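PDB 2V5I: salmonella typhimurium DB7155 bacteriophage DET7 tailspike from Bacteriophage, which binds the O-antigen of the Salmonella surface as the receptor-binding tailspike of phage Det7 and hydrolyses it. Local coordinates for the interface of chains A and B. Coordinates in Å, arbitrary orientation; residue numbers count along the deposited sequence, not the author numbering. Chains: chain A/B, Salmonella typhimurium DB7155 bacteriophage DET7 tailspike.

Contact 1: the interface of chains A and B. Residues chain A 443; chain B 447-448, 451, 453-455.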
loop_
_atom_site.group_PDB
_atom_site.type_symbol
_atom_site.label_atom_id
_atom_site.label_comp_id
_atom_site.label_asym_id
_atom_site.label_seq_id
_atom_site.Cartn_x
_atom_site.Cartn_y
_atom_site.Cartn_z
ATOM N N GLN A 443 10.101 -14.881 -20.144
ATOM C CA GLN A 443 9.832 -16.276 -20.498
ATOM C C GLN A 443 8.558 -16.654 -19.768
ATOM O O GLN A 443 8.500 -16.602 -18.519
ATOM C CB GLN A 443 10.970 -17.181 -20.080
ATOM C CG GLN A 443 12.389 -16.783 -20.572
ATOM C CD GLN A 443 12.681 -17.190 -21.979
ATOM O OE1 GLN A 443 11.790 -17.654 -22.715
ATOM N NE2 GLN A 443 13.935 -17.024 -22.393
ATOM N N ILE B 447 9.918 -11.629 -23.874
ATOM C CA ILE B 447 11.322 -11.286 -24.159
ATOM C C ILE B 447 12.207 -12.235 -23.374
ATOM O O ILE B 447 12.124 -12.280 -22.172
ATOM C CB ILE B 447 11.658 -9.839 -23.766
ATOM C CG1 ILE B 447 10.632 -8.847 -24.307
ATOM C CG2 ILE B 447 13.054 -9.493 -24.336
ATOM C CD1 ILE B 447 10.666 -7.436 -23.736
ATOM N N GLY B 448 13.104 -12.930 -24.083
ATOM C CA GLY B 448 14.121 -13.743 -23.480
ATOM C C GLY B 448 15.436 -12.987 -23.366
ATOM O O GLY B 448 15.983 -12.452 -24.342
ATOM N N SER B 451 19.754 -15.473 -23.335
ATOM C CA SER B 451 19.236 -16.752 -23.859
ATOM C C SER B 451 19.238 -16.741 -25.394
ATOM O O SER B 451 19.114 -15.681 -26.015
ATOM C CB SER B 451 17.787 -16.907 -23.370
ATOM O OG SER B 451 16.978 -15.889 -23.926
ATOM N N THR B 453 16.778 -18.243 -26.860
ATOM C CA THR B 453 15.378 -18.512 -27.148
ATOM C C THR B 453 14.424 -17.630 -26.333
ATOM O O THR B 453 14.805 -17.057 -25.318
ATOM C CB THR B 453 15.012 -19.969 -26.826
ATOM O OG1 THR B 453 15.175 -20.196 -25.413
ATOM C CG2 THR B 453 15.895 -20.955 -27.608
ATOM N N ALA B 454 13.198 -17.478 -26.827
ATOM C CA ALA B 454 12.128 -16.809 -26.100
ATOM C C ALA B 454 10.925 -17.747 -26.254
ATOM O O ALA B 454 10.693 -18.275 -27.341
ATOM C CB ALA B 454 11.809 -15.473 -26.708
ATOM N N GLU B 455 10.112 -17.924 -25.196
ATOM C CA GLU B 455 9.002 -18.886 -25.329
ATOM C C GLU B 455 7.755 -18.516 -24.543
ATOM O O GLU B 455 7.832 -17.844 -23.527
ATOM C CB GLU B 455 9.418 -20.292 -24.871
ATOM C CG GLU B 455 9.260 -20.553 -23.381
ATOM C CD GLU B 455 9.724 -21.955 -22.944
ATOM O OE1 GLU B 455 9.956 -22.818 -23.829
ATOM O OE2 GLU B 455 9.849 -22.190 -21.712
HETATM O O HOH W 1 12.946 -20.102 -23.917
#
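A:Gln443, with an extended backbone at the start of strand 443-448, lies against strand 453-460 of chain B, where B:Thr453, B:Ala454 and B:Glu455 run extended and present their peptide groups to it. Its side chain leaves with CG anti to the carbonyl carbon (chi1 -53°) and bends at chi2 (-81°), which carries the carboxamide out along the backbone of the neighbour. The amide nitrogen NE2 donates to the backbone O of B:Thr453 at 3.1 Å, fairly straight at 159°. That oxygen lies close to the amide plane of the glutamine, whereas NE2 stands above the carbonyl plane of the threonine and off its lone pairs. The same oxygen is gripped a second time from within chain B, by the hydroxyl OG of B:Ser451 at 2.8 Å. The amide oxygen OE1 faces the backbone N of B:Glu455 at 3.0 Å, a weak, bent hydrogen bond. A water also lies 3.0 Å from OE1 and 2.7 Å from the hydroxyl OG1 of B:Thr453, linking the two side chains. B:Gly448 comes close to the carboxamide, its CA 3.5 Å from NE2. The carboxamide thus bonds directly to backbone groups of one strand, while the water ties it to the B:Thr453 hydroxyl. The contact thereby joins two subunits of the tailspike trimer, probably in its intertwined C-terminal part.

Contact 2: the interface of chains A and B. Residues chain A 438-441, 444, 456; chain B 441, 443-446.
A:Asp438 pairs with B:Ser444, and A:Leu441 with B:Val446, as parallel beta bridges between strand 435-441 of chain A and strand 443-448 of chain B, probably in the intertwined C-terminal part of this P22-type tailspike. Backbone hydrogen bonds form the ladder. The N of A:Asp438 donates to O of B:Gln443 at 2.9 Å, and its own O receives the longer bond from N of B:Arg445, 3.3 Å. Beyond A:Pro439 and A:Val440 the ladder resumes with N of A:Leu441 donating to O of B:Arg445 at 3.0 Å.

The side chain of B:Arg445 adds a polar bond. It starts with CG anti to the backbone N (chi1 176°) and bends at chi3 (-69°), curling its aliphatic part past the carbonyl of A:Pro439. NH1 then donates to that O at 3.1 Å. The oxygen lies at the edge of the guanidinium, in its plane, and accepts on a lone pair in the carbonyl plane. The proline ring also meets the guanidinium tip, through its CB.

Apolar contacts border the ladder. CG1 of B:Val446 touches CB of A:Ser444 at 3.7 Å and also packs against CB of A:Leu441. The CD1 branch of A:Leu441 reaches CB of B:Ser444, the residue that pairs with A:Asp438, at 4.0 Å.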
loop_
_atom_site.group_PDB
_atom_site.type_symbol
_atom_site.label_atom_id
_atom_site.label_comp_id
_atom_site.label_asym_id
_atom_site.label_seq_id
_atom_site.Cartn_x
_atom_site.Cartn_y
_atom_site.Cartn_z
ATOM N N ASP A 438 0.733 -5.060 -22.886
ATOM C CA ASP A 438 1.631 -5.754 -21.944
ATOM C C ASP A 438 2.935 -6.186 -22.680
ATOM O O ASP A 438 3.150 -7.374 -23.041
ATOM C CB ASP A 438 0.855 -6.903 -21.316
ATOM C CG ASP A 438 -0.322 -6.382 -20.396
ATOM O OD1 ASP A 438 -0.018 -5.865 -19.244
ATOM O OD2 ASP A 438 -1.533 -6.431 -20.837
ATOM N N PRO A 439 3.760 -5.199 -22.981
ATOM C CA PRO A 439 4.884 -5.344 -23.943
ATOM C C PRO A 439 6.155 -5.969 -23.427
ATOM O O PRO A 439 7.088 -6.111 -24.227
ATOM C CB PRO A 439 5.152 -3.888 -24.348
ATOM C CG PRO A 439 4.868 -3.136 -23.120
ATOM C CD PRO A 439 3.675 -3.795 -22.511
ATOM N N VAL A 440 6.218 -6.319 -22.150
ATOM C CA VAL A 440 7.449 -6.764 -21.505
ATOM C C VAL A 440 7.228 -7.941 -20.550
ATOM O O VAL A 440 7.695 -7.965 -19.401
ATOM C CB VAL A 440 8.200 -5.593 -20.873
ATOM C CG1 VAL A 440 8.736 -4.664 -21.965
ATOM C CG2 VAL A 440 7.316 -4.825 -19.885
ATOM N N LEU A 441 6.532 -8.973 -21.039
ATOM C CA LEU A 441 6.509 -10.262 -20.351
ATOM C C LEU A 441 7.853 -10.931 -20.552
ATOM O O LEU A 441 8.538 -10.656 -21.528
ATOM C CB LEU A 441 5.400 -11.153 -20.916
ATOM C CG LEU A 441 3.986 -10.613 -20.877
ATOM C CD1 LEU A 441 3.064 -11.483 -21.739
ATOM C CD2 LEU A 441 3.511 -10.613 -19.459
ATOM N N SER A 444 7.541 -17.119 -20.504
ATOM C CA SER A 444 6.211 -17.218 -19.932
ATOM C C SER A 444 5.646 -18.639 -20.103
ATOM O O SER A 444 6.124 -19.434 -20.911
ATOM C CB SER A 444 5.287 -16.220 -20.601
ATOM O OG SER A 444 5.682 -14.874 -20.260
ATOM N N LEU A 456 -3.718 -19.876 -24.994
ATOM C CA LEU A 456 -3.550 -18.440 -25.170
ATOM C C LEU A 456 -4.462 -18.072 -26.331
ATOM O O LEU A 456 -4.167 -18.387 -27.502
ATOM C CB LEU A 456 -2.133 -18.053 -25.518
ATOM C CG LEU A 456 -1.983 -16.525 -25.686
ATOM C CD1 LEU A 456 -1.946 -15.841 -24.331
ATOM C CD2 LEU A 456 -0.818 -16.226 -26.481
ATOM N N LEU B 441 -5.133 -9.815 -21.050
ATOM C CA LEU B 441 -3.854 -9.253 -21.480
ATOM C C LEU B 441 -4.097 -8.412 -22.715
ATOM O O LEU B 441 -5.052 -8.649 -23.443
ATOM C CB LEU B 441 -2.858 -10.369 -21.802
ATOM C CG LEU B 441 -2.550 -11.366 -20.705
ATOM C CD1 LEU B 441 -1.785 -12.564 -21.278
ATOM C CD2 LEU B 441 -1.725 -10.687 -19.658
ATOM N N GLN B 443 -2.037 -6.281 -26.185
ATOM C CA GLN B 443 -0.987 -6.626 -27.145
ATOM C C GLN B 443 0.238 -6.969 -26.320
ATOM O O GLN B 443 0.745 -6.124 -25.550
ATOM C CB GLN B 443 -0.690 -5.471 -28.077
ATOM C CG GLN B 443 -1.903 -4.859 -28.830
ATOM C CD GLN B 443 -2.322 -5.629 -30.038
ATOM O OE1 GLN B 443 -1.830 -6.744 -30.296
ATOM N NE2 GLN B 443 -3.244 -5.059 -30.811
ATOM N N SER B 444 0.793 -8.172 -26.513
ATOM C CA SER B 444 1.768 -8.686 -25.569
ATOM C C SER B 444 3.060 -9.106 -26.290
ATOM O O SER B 444 3.094 -9.293 -27.505
ATOM C CB SER B 444 1.189 -9.877 -24.829
ATOM O OG SER B 444 0.109 -9.450 -23.972
ATOM N N ARG B 445 4.099 -9.292 -25.489
ATOM C CA ARG B 445 5.400 -9.688 -26.044
ATOM C C ARG B 445 6.133 -10.415 -24.941
ATOM O O ARG B 445 6.151 -9.917 -23.809
ATOM C CB ARG B 445 6.209 -8.469 -26.443
ATOM C CG ARG B 445 7.636 -8.782 -26.943
ATOM C CD ARG B 445 8.457 -7.521 -27.179
ATOM N NE ARG B 445 7.947 -6.767 -28.315
ATOM C CZ ARG B 445 7.235 -5.646 -28.261
ATOM N NH1 ARG B 445 6.831 -5.095 -27.119
ATOM N NH2 ARG B 445 6.847 -5.105 -29.400
ATOM N N VAL B 446 6.755 -11.542 -25.287
ATOM C CA VAL B 446 7.645 -12.287 -24.404
ATOM C C VAL B 446 9.078 -12.016 -24.837
ATOM O O VAL B 446 9.386 -12.109 -26.022
ATOM C CB VAL B 446 7.326 -13.850 -24.280
ATOM C CG1 VAL B 446 5.956 -14.038 -23.555
ATOM C CG2 VAL B 446 7.358 -14.562 -25.588
#

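Contact 3: the interface of chains A and B. Residues chain A 445, 447; chain B 428, 459, 461, 468.
A:Arg445 reaches from strand 443-448 to the carboxylate of B:Asp468, while two residues on A:Ile447 forms a parallel beta bridge with B:Arg459 of strand 453-460. From CB the arginine chain runs with CG anti to the backbone N (chi1 176°). CG passes 4.1 Å from OD1 of B:Asp468, and CD comes nearer to the same oxygen. The bend at chi3 (-69°) then turns the guanidinium toward the carboxylate; the two side chains cross at about a right angle. NE forms the salt bridge, a hydrogen bond of 2.8 Å to OD1 on its syn lone pair, with that oxygen near the guanidinium plane. At the tip, NH2 makes a weak bond to OD2 at 3.5 Å, and NH1 lies 3.6 Å from CG of B:Pro428, an atom that sits over one guanidinium face, toward its rim.

B:Arg459 holds the acceptor from within chain B. It approaches OD1 side-on with two nitrogens, NE at 2.8 Å on the anti side but tilted out of the carboxylate plane, and NH2 at 3.0 Å from above that plane. Three N-H groups thus converge on one oxygen, and the shared negative charge probably offsets the closeness of two guanidinium groups, whose planes stand 61° apart. CD1 of A:Ile447 also meets B:Pro428, at its CB, 3.7 Å away. Together the bridge, the charged cluster and the proline contact tie the subunits of the trimer.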
loop_
_atom_site.group_PDB
_atom_site.type_symbol
_atom_site.label_atom_id
_atom_site.label_comp_id
_atom_site.label_asym_id
_atom_site.label_seq_id
_atom_site.Cartn_x
_atom_site.Cartn_y
_atom_site.Cartn_z
ATOM N N ARG A 445 4.587 -18.902 -19.352
ATOM C CA ARG A 445 3.949 -20.223 -19.410
ATOM C C ARG A 445 2.509 -20.022 -19.000
ATOM O O ARG A 445 2.265 -19.341 -17.996
ATOM C CB ARG A 445 4.603 -21.180 -18.431
ATOM C CG ARG A 445 3.931 -22.568 -18.346
ATOM C CD ARG A 445 4.525 -23.432 -17.241
ATOM N NE ARG A 445 5.889 -23.827 -17.559
ATOM C CZ ARG A 445 6.999 -23.326 -17.023
ATOM N NH1 ARG A 445 6.997 -22.321 -16.152
ATOM N NH2 ARG A 445 8.156 -23.801 -17.444
ATOM N N ILE A 447 -0.772 -22.136 -17.691
ATOM C CA ILE A 447 -1.084 -23.412 -17.027
ATOM C C ILE A 447 -2.591 -23.516 -16.891
ATOM O O ILE A 447 -3.200 -22.676 -16.278
ATOM C CB ILE A 447 -0.443 -23.514 -15.634
ATOM C CG1 ILE A 447 1.039 -23.149 -15.658
ATOM C CG2 ILE A 447 -0.603 -24.968 -15.132
ATOM C CD1 ILE A 447 1.713 -22.904 -14.315
ATOM N N PRO B 428 5.993 -24.146 -11.137
ATOM C CA PRO B 428 4.691 -24.389 -11.700
ATOM C C PRO B 428 4.035 -25.693 -11.224
ATOM O O PRO B 428 2.803 -25.805 -11.275
ATOM C CB PRO B 428 4.950 -24.353 -13.224
ATOM C CG PRO B 428 6.428 -24.532 -13.392
ATOM C CD PRO B 428 7.056 -24.044 -12.151
ATOM N N ARG B 459 1.130 -25.701 -20.243
ATOM C CA ARG B 459 1.125 -26.841 -19.328
ATOM C C ARG B 459 -0.309 -27.147 -18.882
ATOM O O ARG B 459 -1.087 -26.275 -18.546
ATOM C CB ARG B 459 2.014 -26.582 -18.111
ATOM C CG ARG B 459 2.219 -27.807 -17.270
ATOM C CD ARG B 459 3.220 -27.635 -16.103
ATOM N NE ARG B 459 4.551 -27.386 -16.610
ATOM C CZ ARG B 459 5.647 -27.437 -15.847
ATOM N NH1 ARG B 459 5.554 -27.734 -14.582
ATOM N NH2 ARG B 459 6.833 -27.165 -16.371
ATOM N N ASN B 461 -2.169 -29.088 -16.078
ATOM C CA ASN B 461 -1.852 -29.695 -14.782
ATOM C C ASN B 461 -2.364 -31.134 -14.632
ATOM O O ASN B 461 -1.663 -31.967 -14.046
ATOM C CB ASN B 461 -2.377 -28.790 -13.652
ATOM C CG ASN B 461 -2.039 -29.327 -12.289
ATOM O OD1 ASN B 461 -2.897 -29.972 -11.690
ATOM N ND2 ASN B 461 -0.810 -29.120 -11.814
ATOM N N ASP B 468 5.829 -29.490 -19.388
ATOM C CA ASP B 468 5.088 -28.652 -20.323
ATOM C C ASP B 468 4.463 -29.560 -21.401
ATOM O O ASP B 468 5.101 -30.498 -21.917
ATOM C CB ASP B 468 5.986 -27.615 -20.928
ATOM C CG ASP B 468 6.392 -26.512 -19.919
ATOM O OD1 ASP B 468 5.622 -26.290 -18.945
ATOM O OD2 ASP B 468 7.438 -25.869 -20.158
#

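Contact 4: the interface of chains A and B. Residues chain A 328, 330, 350, 352, 374; chain B 323, 345, 347, 367.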
loop_
_atom_site.group_PDB
_atom_site.type_symbol
_atom_site.label_atom_id
_atom_site.label_comp_id
_atom_site.label_asym_id
_atom_site.label_seq_id
_atom_site.Cartn_x
_atom_site.Cartn_y
_atom_site.Cartn_z
ATOM N N LEU A 328 -8.974 4.182 0.710
ATOM C CA LEU A 328 -9.887 3.022 0.647
ATOM C C LEU A 328 -11.327 3.515 0.702
ATOM O O LEU A 328 -11.635 4.412 1.497
ATOM C CB LEU A 328 -9.655 2.079 1.829
ATOM C CG LEU A 328 -10.650 0.920 2.074
ATOM C CD1 LEU A 328 -10.620 -0.059 0.960
ATOM C CD2 LEU A 328 -10.383 0.242 3.437
ATOM N N MET A 330 -15.455 1.926 0.522
ATOM C CA MET A 330 -16.370 0.789 0.402
ATOM C C MET A 330 -17.820 1.208 0.593
ATOM O O MET A 330 -18.122 2.111 1.383
ATOM C CB MET A 330 -16.017 -0.253 1.473
ATOM C CG MET A 330 -14.650 -0.839 1.310
ATOM S SD MET A 330 -14.330 -2.166 2.510
ATOM C CE MET A 330 -15.611 -3.317 2.021
ATOM N N THR A 350 -7.875 1.715 -3.329
ATOM C CA THR A 350 -8.661 0.482 -3.187
ATOM C C THR A 350 -10.137 0.882 -3.036
ATOM O O THR A 350 -10.535 1.534 -2.058
ATOM C CB THR A 350 -8.186 -0.337 -1.955
ATOM O OG1 THR A 350 -6.768 -0.652 -2.112
ATOM C CG2 THR A 350 -9.027 -1.618 -1.828
ATOM N N GLN A 352 -13.848 -0.976 -3.185
ATOM C CA GLN A 352 -14.389 -2.332 -3.202
ATOM C C GLN A 352 -15.825 -2.341 -2.707
ATOM O O GLN A 352 -16.155 -1.674 -1.729
ATOM C CB GLN A 352 -13.485 -3.335 -2.493
ATOM C CG GLN A 352 -13.140 -3.072 -1.135
ATOM C CD GLN A 352 -11.881 -3.842 -0.546
ATOM O OE1 GLN A 352 -11.015 -4.504 -1.222
ATOM N NE2 GLN A 352 -11.804 -3.731 0.739
ATOM N N ILE A 374 -13.218 -3.092 -7.479
ATOM C CA ILE A 374 -13.800 -4.421 -7.607
ATOM C C ILE A 374 -15.184 -4.465 -6.957
ATOM O O ILE A 374 -15.419 -3.780 -5.970
ATOM C CB ILE A 374 -12.904 -5.501 -6.979
ATOM C CG1 ILE A 374 -12.699 -5.287 -5.505
ATOM C CG2 ILE A 374 -11.538 -5.560 -7.710
ATOM C CD1 ILE A 374 -11.921 -6.330 -4.842
ATOM N N LEU B 323 -12.107 -5.405 8.709
ATOM C CA LEU B 323 -11.518 -4.555 7.707
ATOM C C LEU B 323 -9.991 -4.688 7.837
ATOM O O LEU B 323 -9.368 -4.103 8.734
ATOM C CB LEU B 323 -11.960 -3.099 7.884
ATOM C CG LEU B 323 -11.344 -2.064 6.951
ATOM C CD1 LEU B 323 -11.535 -2.421 5.505
ATOM C CD2 LEU B 323 -11.989 -0.696 7.258
ATOM N N TYR B 345 -13.555 -8.863 2.488
ATOM C CA TYR B 345 -12.424 -8.381 1.666
ATOM C C TYR B 345 -11.159 -8.323 2.494
ATOM O O TYR B 345 -11.203 -7.967 3.688
ATOM C CB TYR B 345 -12.753 -7.002 1.068
ATOM C CG TYR B 345 -13.906 -7.077 0.079
ATOM C CD1 TYR B 345 -15.216 -7.067 0.514
ATOM C CD2 TYR B 345 -13.699 -7.301 -1.261
ATOM C CE1 TYR B 345 -16.284 -7.205 -0.381
ATOM C CE2 TYR B 345 -14.749 -7.416 -2.161
ATOM C CZ TYR B 345 -16.068 -7.465 -1.670
ATOM O OH TYR B 345 -17.120 -7.595 -2.529
ATOM N N SER B 347 -7.118 -6.790 1.749
ATOM C CA SER B 347 -6.289 -6.128 0.750
ATOM C C SER B 347 -4.952 -5.658 1.290
ATOM O O SER B 347 -4.790 -5.358 2.468
ATOM C CB SER B 347 -6.977 -4.865 0.175
ATOM O OG SER B 347 -7.434 -4.002 1.228
ATOM N N VAL B 367 -12.686 -12.257 -0.796
ATOM C CA VAL B 367 -11.798 -11.699 -1.841
ATOM C C VAL B 367 -10.501 -11.229 -1.200
ATOM O O VAL B 367 -10.529 -10.468 -0.273
ATOM C CB VAL B 367 -12.449 -10.518 -2.598
ATOM C CG1 VAL B 367 -11.500 -10.035 -3.729
ATOM C CG2 VAL B 367 -13.781 -10.929 -3.194
HETATM O O HOH W 2 -9.758 -4.600 2.437
#
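The right-handed parallel beta-helices typical of P22-type tailspikes meet here side by side, through residues of short strands from successive rungs. A:Leu328 and B:Leu323 reach toward each other tip to tip, their methyls CD2 and CD1 3.6 Å apart. A:Met330 runs past the same leucine in the opposite direction and bends at chi3 (62°), which brings its methyl CE to CD1 of the B:Tyr345 ring at 4.1 Å. A:Gln352 slides along the tyrosine, with CD 3.7 Å from its CB; amide and ring planes are tilted 36° apart, so the two groups pack without lying parallel. On the other edge of the ring, CE2 meets CD1 of A:Ile374 at 4.0 Å. That methyl also touches CG1 of B:Val367, tip to tip at 3.9 Å. No direct polar bond crosses this patch, and the contact between subunits rests on apolar packing and water. NE2 of A:Gln352 makes a weak but straight hydrogen bond to SD of A:Met330 in its own chain, which may help to set the amide beside the tyrosine. One water bridges the chains, 2.8 Å from NE2 of A:Gln352 and 2.7 Å from the hydroxyl OG of B:Ser347.

Contacts 1, 2 and 3 form one neighbourhood: their C-alpha centres lie about 12 Å (1 to 2), 16 Å (1 to 3) and 17 Å (2 to 3) apart. Strand 443-448 enters all three, and strand 453-460 of chain B serves contacts 1 and 3. Residue 443 supplies its side chain in contact 1 and its carbonyl in contact 2; B:Arg445 meets the carbonyl of A:Pro439 in contact 2, and A:Arg445 the carboxylate of B:Asp468 in contact 3. Each copy thus uses the strand toward both neighbours of the trimer. Contact 4, 28 to 36 Å from the other centres, joins the beta-helices, whereas contacts 2 and 3 include strand pairing.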